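Long-range contacts in mandelate racemase/muconate lactonizing protein (Paenibacillus sp., PDB 3VCC), which probably dehydrates the sugar acid D-galacturonate, using bound magnesium as other members of the enolase superfamily do: residues R165-K170 with G202-D207; N228-E233 with N331-E336. All blocks are in the same frame, centred on the assembly; numbering follows the deposited sequence.

Contact 1 of 2, residues R165-K170 with G202-D207; sequences RHFKIK and GKIMID. With MG (magnesium ion), chain D.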
# COMPACT_ATOMS: atom_id res chain seq x y z
N ARG A 165 8.46 -10.72 8.97
CA ARG A 165 9.57 -10.47 9.89
C ARG A 165 9.52 -9.05 10.44
O ARG A 165 10.19 -8.73 11.41
CB ARG A 165 10.92 -10.70 9.22
CG ARG A 165 11.17 -12.17 8.82
CD ARG A 165 11.18 -13.07 10.06
NE ARG A 165 11.42 -14.47 9.73
CZ ARG A 165 10.45 -15.39 9.59
NH1 ARG A 165 9.19 -15.03 9.74
NH2 ARG A 165 10.76 -16.65 9.30
N HIS A 166 8.71 -8.21 9.79
CA HIS A 166 8.62 -6.80 10.15
C HIS A 166 7.16 -6.46 10.40
O HIS A 166 6.28 -6.96 9.70
CB HIS A 166 9.17 -5.96 9.01
CG HIS A 166 10.48 -6.47 8.48
ND1 HIS A 166 11.61 -6.55 9.26
CD2 HIS A 166 10.83 -6.93 7.26
CE1 HIS A 166 12.61 -7.02 8.53
NE2 HIS A 166 12.16 -7.26 7.32
N PHE A 167 6.91 -5.59 11.37
CA PHE A 167 5.56 -5.41 11.90
C PHE A 167 5.23 -3.97 12.15
O PHE A 167 6.03 -3.25 12.75
CB PHE A 167 5.43 -6.18 13.21
CG PHE A 167 5.66 -7.66 13.06
CD1 PHE A 167 6.94 -8.19 13.20
CD2 PHE A 167 4.62 -8.49 12.70
CE1 PHE A 167 7.16 -9.56 13.01
CE2 PHE A 167 4.82 -9.85 12.52
CZ PHE A 167 6.09 -10.39 12.67
N LYS A 168 4.04 -3.56 11.72
CA LYS A 168 3.53 -2.24 12.08
C LYS A 168 2.40 -2.35 13.08
O LYS A 168 1.36 -2.98 12.83
CB LYS A 168 3.09 -1.42 10.85
CG LYS A 168 2.77 0.03 11.22
CD LYS A 168 2.71 0.96 10.00
CE LYS A 168 1.40 0.78 9.26
NZ LYS A 168 1.36 1.53 7.95
N ILE A 169 2.59 -1.70 14.22
CA ILE A 169 1.69 -1.81 15.34
C ILE A 169 0.85 -0.54 15.45
O ILE A 169 1.41 0.57 15.55
CB ILE A 169 2.51 -2.00 16.62
CG1 ILE A 169 3.54 -3.12 16.44
CG2 ILE A 169 1.60 -2.28 17.83
CD1 ILE A 169 4.66 -3.08 17.47
N LYS A 170 -0.47 -0.70 15.44
CA LYS A 170 -1.35 0.44 15.72
C LYS A 170 -1.21 0.84 17.19
O LYS A 170 -1.26 -0.02 18.08
CB LYS A 170 -2.82 0.10 15.42
CG LYS A 170 -3.12 -0.21 13.97
CD LYS A 170 -2.80 0.98 13.08
CE LYS A 170 -3.28 0.68 11.65
NZ LYS A 170 -2.97 1.78 10.69
N GLY A 202 14.07 -7.92 13.30
CA GLY A 202 12.73 -7.55 12.88
C GLY A 202 12.51 -6.05 13.02
O GLY A 202 12.75 -5.50 14.08
N LYS A 203 12.07 -5.39 11.96
CA LYS A 203 11.81 -3.95 12.05
C LYS A 203 10.43 -3.71 12.64
O LYS A 203 9.46 -4.37 12.27
CB LYS A 203 11.96 -3.28 10.68
CG LYS A 203 13.41 -3.15 10.24
CD LYS A 203 13.51 -2.59 8.83
CE LYS A 203 14.96 -2.54 8.35
NZ LYS A 203 15.45 -3.87 7.87
N ILE A 204 10.34 -2.73 13.54
CA ILE A 204 9.10 -2.42 14.22
C ILE A 204 8.66 -1.00 13.87
O ILE A 204 9.43 -0.05 14.05
CB ILE A 204 9.27 -2.52 15.75
CG1 ILE A 204 9.61 -3.95 16.16
CG2 ILE A 204 8.03 -2.00 16.47
CD1 ILE A 204 8.54 -4.96 15.76
N MET A 205 7.43 -0.86 13.38
CA MET A 205 6.87 0.46 13.07
C MET A 205 5.65 0.72 13.93
O MET A 205 4.94 -0.22 14.29
CB MET A 205 6.51 0.55 11.59
CG MET A 205 7.72 0.79 10.71
SD MET A 205 7.71 -0.24 9.26
CE MET A 205 8.29 -1.76 9.98
N ILE A 206 5.40 1.98 14.27
CA ILE A 206 4.17 2.28 15.00
C ILE A 206 3.38 3.34 14.28
O ILE A 206 3.94 4.24 13.64
CB ILE A 206 4.40 2.65 16.50
CG1 ILE A 206 5.20 3.94 16.65
CG2 ILE A 206 5.07 1.51 17.26
CD1 ILE A 206 5.44 4.33 18.13
N ASP A 207 2.06 3.23 14.38
CA ASP A 207 1.15 4.07 13.62
C ASP A 207 0.06 4.54 14.57
O ASP A 207 -0.76 3.74 15.03
CB ASP A 207 0.60 3.28 12.43
CG ASP A 207 -0.37 4.08 11.58
OD1 ASP A 207 -0.72 5.21 11.95
OD2 ASP A 207 -0.80 3.54 10.53
MG MG D . -1.28 4.64 8.63
O HOH W 1 -1.08 2.70 7.57
O HOH W 2 -1.80 6.40 9.85
O HOH W 3 -3.58 4.19 8.71
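Asp207 OD2 is gripped twice, by a magnesium ion at 2.2 Å and by the ammonium of Lys170, whose NZ lies 2.8 Å from OD2 in a salt bridge. The lysine comes from above the carboxylate, 60° out of its plane. With CG opposite the backbone N (chi1 180°), the carboxylate of Asp207 turns to the metal; the other oxygen, OD1, accepts from a metal-bound water at 2.6 Å and from the backbone N of Asn209, so the group is held against rotation. Glu233, Glu263 and three waters complete the metal's shell. Lys168 leaves the same face of the sheet and crosses Met205 at about a right angle, its CG 3.8 Å from Met205 CB. Its NZ donates to a second metal water, and is also hydrogen-bonded to Tyr131 OH and salt-bridged to Glu233 and Glu336, partners that a long, flexible cation can reach together.

Strands 167-170 and 204-207 are parallel neighbours in the enolase-superfamily barrel, joined through helix 180-198 as a beta-alpha-beta crossover. Their backbones are bonded from Phe167 N to Lys203 O, then through Phe167 O, which receives Met205 N at 2.8 Å, and on to Asp207 N. Phe167, Ile169, Ile204 and Ile206 turn to the helix, where apolar chains suit the buried interface; Ile169 CD1 lies 3.7 Å from Ile204 CG2. Before the strands begin, His166 extends the pairing with its ring: ND1 accepts Lys203 N at 3.0 Å, almost straight at 171° and close to the imidazole plane, while Arg165 CB sits over one ring face.

Contact 2 of 2, residues N228-E233 with N331-E336; sequences NLYWLE and NFEFVE. With MG (magnesium ion), chain D.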
# COMPACT_ATOMS: atom_id res chain seq x y z
N ASN A 228 14.29 -0.65 19.33
CA ASN A 228 14.65 -0.00 18.08
C ASN A 228 13.42 0.07 17.17
O ASN A 228 12.98 -0.93 16.62
CB ASN A 228 15.82 -0.71 17.41
CG ASN A 228 17.10 -0.65 18.25
OD1 ASN A 228 17.39 0.37 18.89
ND2 ASN A 228 17.86 -1.74 18.25
N LEU A 229 12.86 1.27 17.06
CA LEU A 229 11.70 1.52 16.22
C LEU A 229 12.19 2.02 14.87
O LEU A 229 13.06 2.91 14.81
CB LEU A 229 10.82 2.59 16.87
CG LEU A 229 10.27 2.27 18.25
CD1 LEU A 229 9.58 3.50 18.84
CD2 LEU A 229 9.30 1.09 18.16
N TYR A 230 11.64 1.47 13.80
CA TYR A 230 12.08 1.84 12.47
C TYR A 230 11.42 3.14 12.03
O TYR A 230 12.09 4.06 11.54
CB TYR A 230 11.81 0.72 11.47
CG TYR A 230 12.39 1.02 10.11
CD1 TYR A 230 13.76 0.95 9.87
CD2 TYR A 230 11.57 1.40 9.05
CE1 TYR A 230 14.29 1.23 8.62
CE2 TYR A 230 12.09 1.67 7.80
CZ TYR A 230 13.45 1.59 7.59
OH TYR A 230 13.96 1.87 6.34
N TRP A 231 10.11 3.23 12.19
CA TRP A 231 9.45 4.51 11.95
C TRP A 231 8.23 4.78 12.81
O TRP A 231 7.64 3.87 13.40
CB TRP A 231 9.17 4.73 10.44
CG TRP A 231 7.91 4.10 9.80
CD1 TRP A 231 6.63 4.04 10.31
CD2 TRP A 231 7.85 3.48 8.51
NE1 TRP A 231 5.79 3.43 9.41
CE2 TRP A 231 6.52 3.07 8.30
CE3 TRP A 231 8.81 3.24 7.51
CZ2 TRP A 231 6.11 2.41 7.12
CZ3 TRP A 231 8.40 2.58 6.34
CH2 TRP A 231 7.06 2.18 6.16
N LEU A 232 7.89 6.05 12.87
CA LEU A 232 6.75 6.55 13.60
C LEU A 232 5.85 7.22 12.59
O LEU A 232 6.23 8.20 11.94
CB LEU A 232 7.20 7.59 14.63
CG LEU A 232 6.13 8.53 15.18
CD1 LEU A 232 5.08 7.74 15.98
CD2 LEU A 232 6.78 9.64 16.02
N GLU A 233 4.65 6.68 12.46
CA GLU A 233 3.73 7.06 11.40
C GLU A 233 2.52 7.80 11.99
O GLU A 233 1.89 7.31 12.93
CB GLU A 233 3.27 5.81 10.65
CG GLU A 233 2.10 6.04 9.69
CD GLU A 233 1.84 4.81 8.81
OE1 GLU A 233 2.71 3.93 8.72
OE2 GLU A 233 0.76 4.74 8.20
N ASN A 331 14.40 4.48 -3.51
CA ASN A 331 14.21 4.43 -2.05
C ASN A 331 12.86 3.82 -1.64
O ASN A 331 12.13 4.36 -0.80
CB ASN A 331 14.39 5.83 -1.43
CG ASN A 331 15.83 6.36 -1.57
OD1 ASN A 331 16.77 5.58 -1.70
ND2 ASN A 331 15.99 7.68 -1.51
N PHE A 332 12.53 2.68 -2.23
CA PHE A 332 11.28 2.01 -1.91
C PHE A 332 11.47 1.24 -0.61
O PHE A 332 12.37 0.41 -0.50
CB PHE A 332 10.87 1.06 -3.04
CG PHE A 332 9.52 0.43 -2.83
CD1 PHE A 332 9.40 -0.73 -2.08
CD2 PHE A 332 8.38 1.01 -3.37
CE1 PHE A 332 8.16 -1.32 -1.88
CE2 PHE A 332 7.13 0.42 -3.18
CZ PHE A 332 7.02 -0.74 -2.43
N GLU A 333 10.62 1.50 0.37
CA GLU A 333 10.79 0.86 1.68
C GLU A 333 10.21 -0.56 1.79
O GLU A 333 10.94 -1.52 2.01
CB GLU A 333 10.16 1.73 2.77
CG GLU A 333 10.91 3.02 3.01
CD GLU A 333 12.18 2.81 3.78
OE1 GLU A 333 12.11 2.17 4.85
OE2 GLU A 333 13.25 3.27 3.33
N PHE A 334 8.89 -0.66 1.68
CA PHE A 334 8.18 -1.90 1.99
C PHE A 334 6.88 -1.98 1.21
O PHE A 334 6.24 -0.96 0.92
CB PHE A 334 7.72 -1.91 3.44
CG PHE A 334 8.81 -2.11 4.46
CD1 PHE A 334 9.40 -3.34 4.64
CD2 PHE A 334 9.13 -1.09 5.34
CE1 PHE A 334 10.35 -3.54 5.61
CE2 PHE A 334 10.08 -1.28 6.33
CZ PHE A 334 10.70 -2.51 6.46
N VAL A 335 6.47 -3.20 0.92
CA VAL A 335 5.07 -3.49 0.61
C VAL A 335 4.29 -3.63 1.93
O VAL A 335 4.69 -4.40 2.81
CB VAL A 335 4.95 -4.77 -0.25
CG1 VAL A 335 3.50 -5.18 -0.39
CG2 VAL A 335 5.58 -4.54 -1.61
N GLU A 336 3.22 -2.86 2.07
CA GLU A 336 2.36 -2.96 3.25
C GLU A 336 1.43 -4.16 3.05
O GLU A 336 0.58 -4.15 2.17
CB GLU A 336 1.57 -1.66 3.43
CG GLU A 336 0.61 -1.66 4.61
CD GLU A 336 0.12 -0.26 4.95
OE1 GLU A 336 0.28 0.67 4.13
OE2 GLU A 336 -0.42 -0.10 6.06
MG MG D . -1.28 4.64 8.63
O HOH W 4 0.78 3.21 5.29
O HOH W 1 -1.08 2.70 7.57
O HOH W 2 -1.80 6.40 9.85
O HOH W 3 -3.58 4.19 8.71
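Glu333 reaches across to Trp231 with its CB and CG and to Tyr230 with its OE1. Its CB lies 4.1 Å from Trp231 CZ3, with CG beside that same corner. CG stands next to the backbone N, and a bend at chi2 (-76°) swings CD toward the phenol. OE1 then takes the hydrogen bond of Tyr230 OH, modelled at a doubtfully short 2.4 Å; the carboxylate lies nearly coplanar with the ring, at its edge. OE2 turns to a salt bridge with Arg307, so this buried acid has both oxygens engaged.

The two segments share no backbone pairing but face each other across the inside of the barrel, where Tyr230, Trp231 and Phe334 form an aromatic cluster. Phe334 presents its edge to the face of Tyr230 (offset edge-to-face, planes at 79°), and its CD2 lies 3.9 Å from Trp231 CZ3. Large side chains suit this span: even the nearest CA atoms, Tyr230 CA and Glu333 CA, are 10.9 Å apart. The indole NE1 donates to Glu233 OE1 at 3.2 Å, leaving OE2 to bind magnesium at 2.1 Å. An alanine at Trp231 has no indole, and is likely to leave a gap beside Phe334 and a less firmly fixed Glu233 carboxylate, though Gln283 and Lys168 also hold OE1. Glu336 does not touch the magnesium; its OE2 accepts from a water on it and is held by Lys168 and Thr133.

In the fold
Contact 1 closes before contact 2 opens along the chain, and their centres lie 8 Å apart within the enolase C-terminal barrel. Strands 204-207 and 229-233 are adjacent in one sheet, with probable hydrogen bonds such as Ile204 O to Tyr230 N at 2.7 Å, and Met205 packs on Trp231. Contact 1 joins neighbouring staves, whereas contact 2 reaches across the interior between strands 229-233 and 335-337, which are not neighbours: strands 204-207, 167-170 and 126-135 lie between them on one way round the barrel. Both end at the same magnesium ion: Asp207 and Glu233 come from successive strands, consistent with the metal site of the enolase superfamily.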